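Local coordinates for coenzyme F420-dependent N(5),N(10)-methenyltetrahydromethanopterin reductase-related protein (Desulfurobacterium thermolithotrophum DSM 11699, PDB 6HUY) that binds the iron-guanylylpyridinol (FeGP) cofactor and, being a homologue of the iron hydrogenase Hmd, probably uses methenyl-tetrahydrofolate as its substrate, at the interface of chains A and B. Residues are numbered along the deposited sequence; one frame, centred on the assembly and turned at random. Chains: chain A, Coenzyme F420-dependent N(5),N(10)-methenyltetrahydromethanopterin reductase-related protein; chain B, Coenzyme F420-dependent N(5),N(10)-methenyltetrahydromethanopterin reductase-related protein.

Contact 1: the interface of chains A and B. Residues chain A 233-234, 237; chain B 91, 351-352, 355.
B:Phe91 lies against A:Met234 and A:Phe237, two residues near the start of helix 232-262. It has 74 Å² of its surface hidden by chain A. The side chain can be followed outward. Its CB sits 3.9 Å from the sulfur SD of A:Met234. Next, CG stays near the same sulfur, at 4.2 Å from SD of A:Met234. CD1 faces the methionine CB, which lies over one face of the ring, toward the rim. CE1 reaches the helix backbone, 3.9 Å from CA of A:Met234. The far end of the ring meets A:Phe237. CZ comes 3.8 Å from CB of A:Phe237, and CE2 is 3.5 Å from its CD1.

The rings of A:Phe237 and B:Phe91 meet edge to face, with planes turned 64° apart. The CE2 corner of B:Phe91 points at one face of A:Phe237, off its centre. CG of A:Phe237 stands opposite its backbone N (chi1 180°), which carries the ring beside B:Phe91. The second torsion, chi2 -92°, turns a face to it. A:Met234 and B:Phe91 run past each other in opposite senses. CB and SD of the methionine, not its CE methyl, line the phenylalanine.

A second group of chain B covers the helix turn beside these rings. The methyl CG1 of B:Val351 lies 3.3 Å from the backbone O of A:Ser233 and also touches CB of A:Phe237. CB of A:Ser233 rests 3.7 Å from CA of B:Ser352. B:Asn355 is nearby but poorly ordered. With an alanine at A:Phe237, the corner of B:Phe91 would probably lose the ring face it presses on, and the B:Phe91 ring would be freer to turn.

The site brings together the first turns of helix 232-262 of chain A with the loop after strand 84-87 and the end of helix 333-354 of chain B.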
# COMPACT_ATOMS: atom_id res chain seq x y z
N SER A 233 2.73 15.38 -8.18
CA SER A 233 2.44 14.22 -9.02
C SER A 233 3.52 13.15 -8.89
O SER A 233 3.22 11.96 -8.76
CB SER A 233 2.31 14.67 -10.48
OG SER A 233 3.38 15.55 -10.82
N MET A 234 4.79 13.55 -8.96
CA MET A 234 5.89 12.61 -8.80
C MET A 234 5.86 11.96 -7.42
O MET A 234 6.04 10.74 -7.28
CB MET A 234 7.22 13.34 -9.05
CG MET A 234 8.48 12.48 -9.03
SD MET A 234 9.82 13.15 -10.07
CE MET A 234 10.01 14.73 -9.33
N PHE A 237 2.87 9.57 -7.52
CA PHE A 237 3.21 8.46 -8.40
C PHE A 237 4.11 7.45 -7.70
O PHE A 237 3.90 6.24 -7.79
CB PHE A 237 3.87 9.02 -9.66
CG PHE A 237 4.29 7.99 -10.67
CD1 PHE A 237 5.57 7.45 -10.64
CD2 PHE A 237 3.43 7.61 -11.69
CE1 PHE A 237 5.97 6.53 -11.59
CE2 PHE A 237 3.83 6.69 -12.65
CZ PHE A 237 5.10 6.14 -12.60
N PHE B 91 10.51 13.10 -15.56
CA PHE B 91 9.24 12.43 -15.32
C PHE B 91 8.08 13.20 -15.93
O PHE B 91 7.13 12.61 -16.46
CB PHE B 91 9.04 12.29 -13.80
CG PHE B 91 7.66 11.90 -13.38
CD1 PHE B 91 6.71 12.87 -13.07
CD2 PHE B 91 7.32 10.56 -13.24
CE1 PHE B 91 5.43 12.50 -12.66
CE2 PHE B 91 6.05 10.19 -12.82
CZ PHE B 91 5.11 11.16 -12.54
N VAL B 351 -2.27 10.45 -12.56
CA VAL B 351 -1.53 11.03 -11.44
C VAL B 351 -0.91 12.36 -11.86
O VAL B 351 -1.00 13.35 -11.12
CB VAL B 351 -0.47 10.04 -10.92
CG1 VAL B 351 0.40 10.71 -9.87
CG2 VAL B 351 -1.16 8.81 -10.34
N SER B 352 -0.28 12.41 -13.04
CA SER B 352 0.36 13.66 -13.46
C SER B 352 -0.66 14.69 -13.95
O SER B 352 -0.41 15.89 -13.81
CB SER B 352 1.42 13.40 -14.54
OG SER B 352 0.91 12.64 -15.62
N ASN B 355 -2.52 16.77 -10.95
CA ASN B 355 -1.81 17.96 -10.48
C ASN B 355 -2.23 19.18 -11.30
O ASN B 355 -1.64 19.47 -12.35
CB ASN B 355 -0.29 17.73 -10.56
CG ASN B 355 0.46 18.28 -9.35
OD1 ASN B 355 -0.13 18.54 -8.30
ND2 ASN B 355 1.77 18.46 -9.50

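Contact 2: the interface of chains A and B. Residues chain A 216-217, 220, 239, 284; chain B 206, 208-209.
B:Thr209 and A:Gly216 meet where the two copies of helix 207-228 touch; both have alpha-helical backbones (phi -74° and psi -37° at B:Thr209), and B:Gly206 just precedes the helix in chain B. The hydroxyl OG1 of B:Thr209 donates a hydrogen bond to the backbone O of A:Gly216, 3.2 Å away. The hydroxyl does not approach along a lone pair of the carbonyl. It stands above the carbonyl plane, 54° out of it. The O of A:Gly216 also lies 3.1 Å from the backbone N of A:Tyr220, one turn on, the usual helix spacing. The threonine therefore probably adds to the carbonyl's link within its own helix rather than replacing it.

The threonine OG1 is turned away from its own carbonyl carbon, toward chain A. There it also packs 3.4 Å from CB of A:Tyr220 and near CG1 of A:Ile239. The side chains of A:Tyr220 and B:Thr209 cross at about a right angle.

The ring of A:Tyr220 covers B:Gly206. The glycine CA lies over one face, 3.9 Å from the ring centroid, in a CH-pi contact offset toward CE2. CG1 of A:Ile239, from the tyrosine's own chain, meets the ring at its edge.

On the other flank, CG1 of B:Val208 lies 3.3 Å from the hydroxyl OG1 of A:Thr284. The same methyl touches CB of A:Tyr220. The patch fits the start of one subunit's helix against the middle of the other's, and so probably helps hold the dimer together.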
# COMPACT_ATOMS: atom_id res chain seq x y z
N GLY A 216 4.18 7.40 6.86
CA GLY A 216 5.35 7.42 6.00
C GLY A 216 5.09 8.07 4.65
O GLY A 216 5.98 8.70 4.08
N ALA A 217 3.86 7.94 4.13
CA ALA A 217 3.50 8.65 2.91
C ALA A 217 3.48 10.15 3.15
O ALA A 217 3.96 10.93 2.32
CB ALA A 217 2.15 8.16 2.40
N TYR A 220 7.22 11.50 3.52
CA TYR A 220 7.80 11.73 2.20
C TYR A 220 7.21 12.98 1.55
O TYR A 220 7.93 13.75 0.92
CB TYR A 220 7.58 10.48 1.33
CG TYR A 220 7.99 10.62 -0.12
CD1 TYR A 220 9.12 11.35 -0.49
CD2 TYR A 220 7.26 10.00 -1.13
CE1 TYR A 220 9.49 11.48 -1.84
CE2 TYR A 220 7.63 10.11 -2.47
CZ TYR A 220 8.74 10.85 -2.82
OH TYR A 220 9.10 10.97 -4.16
N ILE A 239 4.65 7.06 -4.35
CA ILE A 239 3.98 6.44 -3.21
C ILE A 239 3.12 5.27 -3.68
O ILE A 239 3.24 4.14 -3.19
CB ILE A 239 3.13 7.47 -2.44
CG1 ILE A 239 4.03 8.47 -1.71
CG2 ILE A 239 2.19 6.77 -1.42
CD1 ILE A 239 3.29 9.72 -1.25
N THR A 284 11.73 7.92 8.98
CA THR A 284 12.81 7.47 8.10
C THR A 284 14.02 7.03 8.91
O THR A 284 14.64 6.00 8.61
CB THR A 284 13.20 8.59 7.13
OG1 THR A 284 12.03 9.07 6.45
CG2 THR A 284 14.19 8.08 6.11
N GLY B 206 10.89 7.95 -3.17
CA GLY B 206 9.89 7.25 -2.39
C GLY B 206 10.38 6.05 -1.60
O GLY B 206 9.57 5.34 -1.01
N VAL B 208 11.61 6.47 1.03
CA VAL B 208 11.14 6.90 2.34
C VAL B 208 9.86 6.14 2.71
O VAL B 208 9.75 5.57 3.81
CB VAL B 208 10.93 8.42 2.36
CG1 VAL B 208 10.27 8.86 3.66
CG2 VAL B 208 12.25 9.14 2.17
N THR B 209 8.89 6.11 1.78
CA THR B 209 7.63 5.42 2.03
C THR B 209 7.79 3.91 1.96
O THR B 209 7.16 3.17 2.74
CB THR B 209 6.57 5.91 1.03
OG1 THR B 209 6.37 7.32 1.19
CG2 THR B 209 5.24 5.22 1.23

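The centres of the C-alpha atoms of contact 1 and contact 2 lie about 15 Å apart. Helix 232-262 of chain A links them. Its first turns serve contact 1, and A:Ile239, two residues beyond A:Phe237, belongs to contact 2. Contact 2 adds helix 207-228 from both chains. Contact 1 instead draws on the loop after strand 84-87 and the last long helix of chain B. Helices of chain A thus pack against widely separated parts of chain B's sequence. This fits the intertwined homodimer typical of the Hmd family, where the helical C-terminal segments of both subunits build the central domain.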